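Local coordinates for beta-lactamase-like protein (Koribacter versatilis, PDB 6B9V), which is a diphosphatase of the PhnP family, probably metal-dependent, with a metallo-beta-lactamase-like fold, that cleaves reactive photoproducts of FAD, at residues Ile84-Asp88 against Val119-Phe124; Arg103-Asn109 against Gln135-Val141. Residues are numbered along the deposited sequence.

Overall arrangement
The two contacts show one crossover held in two ways: contact 2 pairs its strands, and contact 1 packs the end of its helix on a turn that follows four manganese ligands. Their segments alternate and share helix 110-119: N109 of contact 2 precedes it, and V119 of contact 1 closes it. Contact 1 is mostly buried and driven by shape, an aromatic ring packed against a turn beside the second subunit. Contact 2, partly buried at a sheet margin, rests on a ladder of backbone hydrogen bonds; Y107, H139 and E137 meet on one face, mostly apolar side chains on the other. They touch where F124 CE1 lies 3.6 Å from M138 CG.

Contact 1. Residues Ile84-Asp88 against Val119-Phe124; sequences ILGLD and VFKYIF
A single large side chain can organise a whole contact, and F120 is a clear case. Residues I84-L87 form a type I beta turn closed by L87 N to I84 O (3.1 Å), after which D88 continues into helix 87-90. The facing chain leaves helix 110-119 at F120 (phi/psi -109/41) and folds back tightly, I123 N bonding to F120 O at 2.8 Å. The nearest CA pairs are D88-F120 at 7.8 Å and L85-V119 at 8.7 Å. F120, chi1 m, packs its ring against the turn, in a pocket lined by I84, L85, L87 and D88. L87 CB covers one face in a CH-pi contact, 4.2 Å from the F120 ring centroid and 23° off the normal, while L85 O meets the ring edge, 3.7 Å from F120 CZ. I84 O lies 3.5 Å from F120 CE2, and D88 CB is 4.0 Å from F120 CE1. Smaller bumps fill the margins: I84 CD1 meets V119 CG2 at 4.3 Å, and L87 (t, p) lays CG 4.2 Å from I123 CD1 and CD2 4.4 Å from F124 CZ. Y122, chi1 p, reaches over so that OH donates to D88 OD1 at 3.2 Å, an oxygen of less certain position that also forms a salt bridge with R91. Beyond, L85 packs on D88 of the second subunit and V119 on its I123. The turn directly follows H78, H80, D82 and H83, manganese ligands that make up the HxHxDH motif of the metallo-beta-lactamase fold.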
loop_
_atom_site.group_PDB
_atom_site.type_symbol
_atom_site.label_atom_id
_atom_site.label_comp_id
_atom_site.label_asym_id
_atom_site.label_seq_id
_atom_site.Cartn_x
_atom_site.Cartn_y
_atom_site.Cartn_z
ATOM N N ILE A 84 9.877 0.319 0.586
ATOM C CA ILE A 84 9.762 0.557 2.038
ATOM C C ILE A 84 8.357 0.906 2.542
ATOM O O ILE A 84 8.081 0.696 3.728
ATOM C CB ILE A 84 10.717 1.691 2.534
ATOM C CG1 ILE A 84 10.278 3.071 2.024
ATOM C CG2 ILE A 84 12.178 1.383 2.172
ATOM C CD1 ILE A 84 10.919 4.249 2.769
ATOM N N LEU A 85 7.464 1.417 1.688
ATOM C CA LEU A 85 6.214 1.978 2.262
ATOM C C LEU A 85 5.324 0.962 3.007
ATOM O O LEU A 85 4.472 1.363 3.819
ATOM C CB LEU A 85 5.383 2.672 1.177
ATOM C CG LEU A 85 5.877 4.079 0.830
ATOM C CD1 LEU A 85 5.009 4.746 -0.232
ATOM C CD2 LEU A 85 6.016 4.977 2.073
ATOM N N GLY A 86 5.528 -0.335 2.777
ATOM C CA GLY A 86 4.728 -1.365 3.444
ATOM C C GLY A 86 5.090 -1.687 4.896
ATOM O O GLY A 86 4.452 -2.541 5.580
ATOM N N LEU A 87 6.118 -1.001 5.390
ATOM C CA LEU A 87 6.586 -1.290 6.745
ATOM C C LEU A 87 5.457 -0.996 7.741
ATOM O O LEU A 87 5.309 -1.689 8.751
ATOM C CB LEU A 87 7.846 -0.484 7.088
ATOM C CG LEU A 87 8.388 -0.721 8.503
ATOM C CD1 LEU A 87 8.780 -2.186 8.680
ATOM C CD2 LEU A 87 9.583 0.197 8.803
ATOM N N ASP A 88 4.653 0.019 7.439
ATOM C CA ASP A 88 3.488 0.333 8.265
ATOM C C ASP A 88 2.624 -0.920 8.454
ATOM O O ASP A 88 2.130 -1.207 9.559
ATOM C CB ASP A 88 2.672 1.469 7.621
ATOM C CG ASP A 88 1.336 1.685 8.298
ATOM O OD1 ASP A 88 1.341 2.126 9.463
ATOM O OD2 ASP A 88 0.289 1.421 7.663
ATOM N N VAL A 119 11.123 8.574 7.506
ATOM C CA VAL A 119 9.768 8.362 7.020
ATOM C C VAL A 119 8.878 7.743 8.091
ATOM O O VAL A 119 7.725 8.138 8.250
ATOM C CB VAL A 119 9.748 7.459 5.771
ATOM C CG1 VAL A 119 8.319 7.058 5.408
ATOM C CG2 VAL A 119 10.417 8.158 4.590
ATOM N N PHE A 120 9.412 6.773 8.824
ATOM C CA PHE A 120 8.616 6.058 9.812
ATOM C C PHE A 120 9.053 6.436 11.211
ATOM O O PHE A 120 9.138 5.587 12.097
ATOM C CB PHE A 120 8.713 4.547 9.607
ATOM C CG PHE A 120 8.024 4.069 8.357
ATOM C CD1 PHE A 120 6.635 4.052 8.283
ATOM C CD2 PHE A 120 8.758 3.663 7.255
ATOM C CE1 PHE A 120 5.990 3.626 7.134
ATOM C CE2 PHE A 120 8.120 3.235 6.102
ATOM C CZ PHE A 120 6.736 3.213 6.042
ATOM N N LYS A 121 9.314 7.725 11.398
ATOM C CA LYS A 121 9.681 8.260 12.706
ATOM C C LYS A 121 8.649 7.925 13.795
ATOM O O LYS A 121 9.002 7.798 14.969
ATOM C CB LYS A 121 9.875 9.772 12.611
ATOM C CG LYS A 121 10.701 10.356 13.734
ATOM C CD LYS A 121 10.629 11.870 13.724
ATOM C CE LYS A 121 11.500 12.468 14.816
ATOM N NZ LYS A 121 11.369 13.955 14.868
ATOM N N TYR A 122 7.383 7.774 13.403
ATOM C CA TYR A 122 6.322 7.432 14.354
ATOM C C TYR A 122 6.394 5.968 14.796
ATOM O O TYR A 122 5.795 5.595 15.802
ATOM C CB TYR A 122 4.937 7.733 13.758
ATOM C CG TYR A 122 4.548 6.858 12.584
ATOM C CD1 TYR A 122 3.819 5.691 12.770
ATOM C CD2 TYR A 122 4.908 7.205 11.287
ATOM C CE1 TYR A 122 3.464 4.887 11.688
ATOM C CE2 TYR A 122 4.559 6.413 10.205
ATOM C CZ TYR A 122 3.840 5.259 10.411
ATOM O OH TYR A 122 3.495 4.481 9.333
ATOM N N ILE A 123 7.120 5.142 14.048
ATOM C CA ILE A 123 7.293 3.739 14.420
ATOM C C ILE A 123 8.459 3.580 15.391
ATOM O O ILE A 123 8.388 2.810 16.349
ATOM C CB ILE A 123 7.532 2.840 13.186
ATOM C CG1 ILE A 123 6.258 2.731 12.349
ATOM C CG2 ILE A 123 7.999 1.443 13.600
ATOM C CD1 ILE A 123 6.363 1.739 11.201
ATOM N N PHE A 124 9.528 4.330 15.148
ATOM C CA PHE A 124 10.742 4.197 15.941
ATOM C C PHE A 124 10.719 5.080 17.188
ATOM O O PHE A 124 10.405 6.269 17.117
ATOM C CB PHE A 124 11.962 4.522 15.078
ATOM C CG PHE A 124 12.130 3.601 13.893
ATOM C CD1 PHE A 124 12.783 2.388 14.027
ATOM C CD2 PHE A 124 11.623 3.948 12.650
ATOM C CE1 PHE A 124 12.936 1.541 12.948
ATOM C CE2 PHE A 124 11.769 3.107 11.561
ATOM C CZ PHE A 124 12.429 1.900 11.709
#

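Contact 2. Residues Arg103-Asn109 against Gln135-Val141; sequences RVPLYAN and QVEMHRV
Strands 104-108 and 136-140 run parallel, their axes 4.6 Å apart at closest and crossing at -30°, as neighbours in a beta-alpha-beta crossover through helix 110-119. V104 pairs with V136, L106 with M138 and A108 with R140. Six hydrogen bonds zigzag between the segments: V104 N to Q135 O (2.7 Å), E137 N to V104 O (2.9 Å), L106 N to E137 O (2.8 Å), H139 N to L106 O (2.8 Å), A108 N to H139 O (3.0 Å) and V141 N to A108 O (2.8 Å). P105 and Y107 bond instead to I74 and Y76, and 136-140 is a sheet edge within this chain. On the L106 and A108 face, L106 CG meets V136 CB at 4.3 Å and A108 CB M138 CE at 4.0 Å. On the other, Y107 and H139, both chi1 m, form an offset stack, centroids 4.8 Å apart and planes at 19°. H139 NE2 donates to E137 OE2 (3.0 Å), and water links E137 OE2 (3.0 Å) to R103 O (2.8 Å).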
loop_
_atom_site.group_PDB
_atom_site.type_symbol
_atom_site.label_atom_id
_atom_site.label_comp_id
_atom_site.label_asym_id
_atom_site.label_seq_id
_atom_site.Cartn_x
_atom_site.Cartn_y
_atom_site.Cartn_z
ATOM N N ARG A 103 11.539 -8.211 19.258
ATOM C CA ARG A 103 11.206 -7.326 18.154
ATOM C C ARG A 103 11.560 -7.999 16.831
ATOM O O ARG A 103 12.435 -8.867 16.786
ATOM C CB ARG A 103 11.946 -5.993 18.274
ATOM C CG ARG A 103 11.636 -5.197 19.540
ATOM C CD ARG A 103 12.506 -3.956 19.603
ATOM N NE ARG A 103 12.149 -3.075 20.710
ATOM C CZ ARG A 103 12.848 -1.998 21.054
ATOM N NH1 ARG A 103 13.946 -1.674 20.382
ATOM N NH2 ARG A 103 12.454 -1.249 22.074
ATOM N N VAL A 104 10.871 -7.599 15.766
ATOM C CA VAL A 104 11.236 -7.996 14.402
ATOM C C VAL A 104 12.506 -7.250 13.981
ATOM O O VAL A 104 12.538 -6.012 13.984
ATOM C CB VAL A 104 10.095 -7.694 13.392
ATOM C CG1 VAL A 104 10.522 -8.011 11.946
ATOM C CG2 VAL A 104 8.821 -8.454 13.755
ATOM N N PRO A 105 13.567 -7.992 13.633
ATOM C CA PRO A 105 14.789 -7.305 13.212
ATOM C C PRO A 105 14.745 -6.857 11.740
ATOM O O PRO A 105 14.361 -7.627 10.863
ATOM C CB PRO A 105 15.875 -8.360 13.440
ATOM C CG PRO A 105 15.167 -9.665 13.234
ATOM C CD PRO A 105 13.722 -9.458 13.639
ATOM N N LEU A 106 15.117 -5.604 11.500
ATOM C CA LEU A 106 15.252 -5.051 10.158
ATOM C C LEU A 106 16.723 -4.866 9.834
ATOM O O LEU A 106 17.477 -4.381 10.657
ATOM C CB LEU A 106 14.546 -3.706 10.030
ATOM C CG LEU A 106 13.164 -3.494 10.633
ATOM C CD1 LEU A 106 12.712 -2.086 10.277
ATOM C CD2 LEU A 106 12.168 -4.528 10.141
ATOM N N TYR A 107 17.131 -5.229 8.633
ATOM C CA TYR A 107 18.530 -5.097 8.258
ATOM C C TYR A 107 18.642 -4.125 7.098
ATOM O O TYR A 107 17.989 -4.314 6.077
ATOM C CB TYR A 107 19.114 -6.467 7.897
ATOM C CG TYR A 107 19.238 -7.375 9.099
ATOM C CD1 TYR A 107 18.152 -8.120 9.551
ATOM C CD2 TYR A 107 20.436 -7.471 9.796
ATOM C CE1 TYR A 107 18.265 -8.946 10.673
ATOM C CE2 TYR A 107 20.557 -8.290 10.912
ATOM C CZ TYR A 107 19.465 -9.025 11.344
ATOM O OH TYR A 107 19.574 -9.838 12.456
ATOM N N ALA A 108 19.456 -3.089 7.250
ATOM C CA ALA A 108 19.592 -2.115 6.166
ATOM C C ALA A 108 20.937 -1.425 6.207
ATOM O O ALA A 108 21.559 -1.331 7.273
ATOM C CB ALA A 108 18.457 -1.075 6.236
ATOM N N ASN A 109 21.405 -0.945 5.057
ATOM C CA ASN A 109 22.615 -0.132 5.063
ATOM C C ASN A 109 22.289 1.248 5.625
ATOM O O ASN A 109 21.120 1.553 5.886
ATOM C CB ASN A 109 23.259 -0.044 3.663
ATOM C CG ASN A 109 22.371 0.622 2.623
ATOM O OD1 ASN A 109 21.405 1.314 2.941
ATOM N ND2 ASN A 109 22.713 0.420 1.354
ATOM N N GLN A 135 8.568 -3.363 18.938
ATOM C CA GLN A 135 7.981 -3.979 17.757
ATOM C C GLN A 135 9.080 -4.360 16.771
ATOM O O GLN A 135 9.223 -5.529 16.411
ATOM C CB GLN A 135 6.971 -3.046 17.082
ATOM C CG GLN A 135 6.243 -2.104 18.020
ATOM C CD GLN A 135 7.079 -0.894 18.397
ATOM O OE1 GLN A 135 7.989 -0.499 17.666
ATOM N NE2 GLN A 135 6.780 -0.309 19.552
ATOM N N VAL A 136 9.857 -3.368 16.337
ATOM C CA VAL A 136 10.922 -3.610 15.363
ATOM C C VAL A 136 12.247 -2.999 15.822
ATOM O O VAL A 136 12.261 -2.012 16.560
ATOM C CB VAL A 136 10.557 -3.046 13.968
ATOM C CG1 VAL A 136 9.220 -3.600 13.514
ATOM C CG2 VAL A 136 10.526 -1.526 13.992
ATOM N N GLU A 137 13.360 -3.594 15.399
ATOM C CA GLU A 137 14.679 -3.079 15.769
ATOM C C GLU A 137 15.602 -3.033 14.561
ATOM O O GLU A 137 15.626 -3.973 13.773
ATOM C CB GLU A 137 15.308 -3.934 16.874
ATOM C CG GLU A 137 15.443 -5.405 16.506
ATOM C CD GLU A 137 16.111 -6.226 17.587
ATOM O OE1 GLU A 137 16.270 -5.710 18.715
ATOM O OE2 GLU A 137 16.481 -7.386 17.305
ATOM N N MET A 138 16.365 -1.949 14.426
ATOM C CA MET A 138 17.274 -1.772 13.289
ATOM C C MET A 138 18.666 -2.378 13.489
ATOM O O MET A 138 19.300 -2.208 14.530
ATOM C CB MET A 138 17.442 -0.282 12.969
ATOM C CG MET A 138 16.299 0.360 12.210
ATOM S SD MET A 138 16.283 -0.071 10.458
ATOM C CE MET A 138 18.030 -0.275 10.115
ATOM N N HIS A 139 19.151 -3.048 12.450
ATOM C CA HIS A 139 20.495 -3.599 12.393
ATOM C C HIS A 139 21.204 -3.105 11.122
ATOM O O HIS A 139 20.647 -3.156 10.005
ATOM C CB HIS A 139 20.462 -5.133 12.412
ATOM C CG HIS A 139 19.826 -5.722 13.636
ATOM N ND1 HIS A 139 20.561 -6.221 14.689
ATOM C CD2 HIS A 139 18.525 -5.907 13.965
ATOM C CE1 HIS A 139 19.741 -6.681 15.619
ATOM N NE2 HIS A 139 18.499 -6.500 15.206
ATOM N N ARG A 140 22.437 -2.638 11.291
ATOM C CA ARG A 140 23.195 -2.059 10.184
ATOM C C ARG A 140 23.867 -3.108 9.297
ATOM O O ARG A 140 24.568 -3.995 9.776
ATOM C CB ARG A 140 24.254 -1.094 10.720
ATOM C CG ARG A 140 25.186 -0.516 9.653
ATOM C CD ARG A 140 24.496 0.561 8.826
ATOM N NE ARG A 140 23.913 1.602 9.669
ATOM C CZ ARG A 140 24.557 2.696 10.062
ATOM N NH1 ARG A 140 25.813 2.902 9.692
ATOM N NH2 ARG A 140 23.945 3.585 10.829
ATOM N N VAL A 141 23.654 -2.983 7.992
ATOM C CA VAL A 141 24.306 -3.836 7.011
ATOM C C VAL A 141 25.473 -3.103 6.350
ATOM O O VAL A 141 25.300 -2.018 5.795
ATOM C CB VAL A 141 23.334 -4.287 5.901
ATOM C CG1 VAL A 141 24.038 -5.213 4.917
ATOM C CG2 VAL A 141 22.100 -4.969 6.490
HETATM O O HOH W 1 14.851 -9.835 17.773
#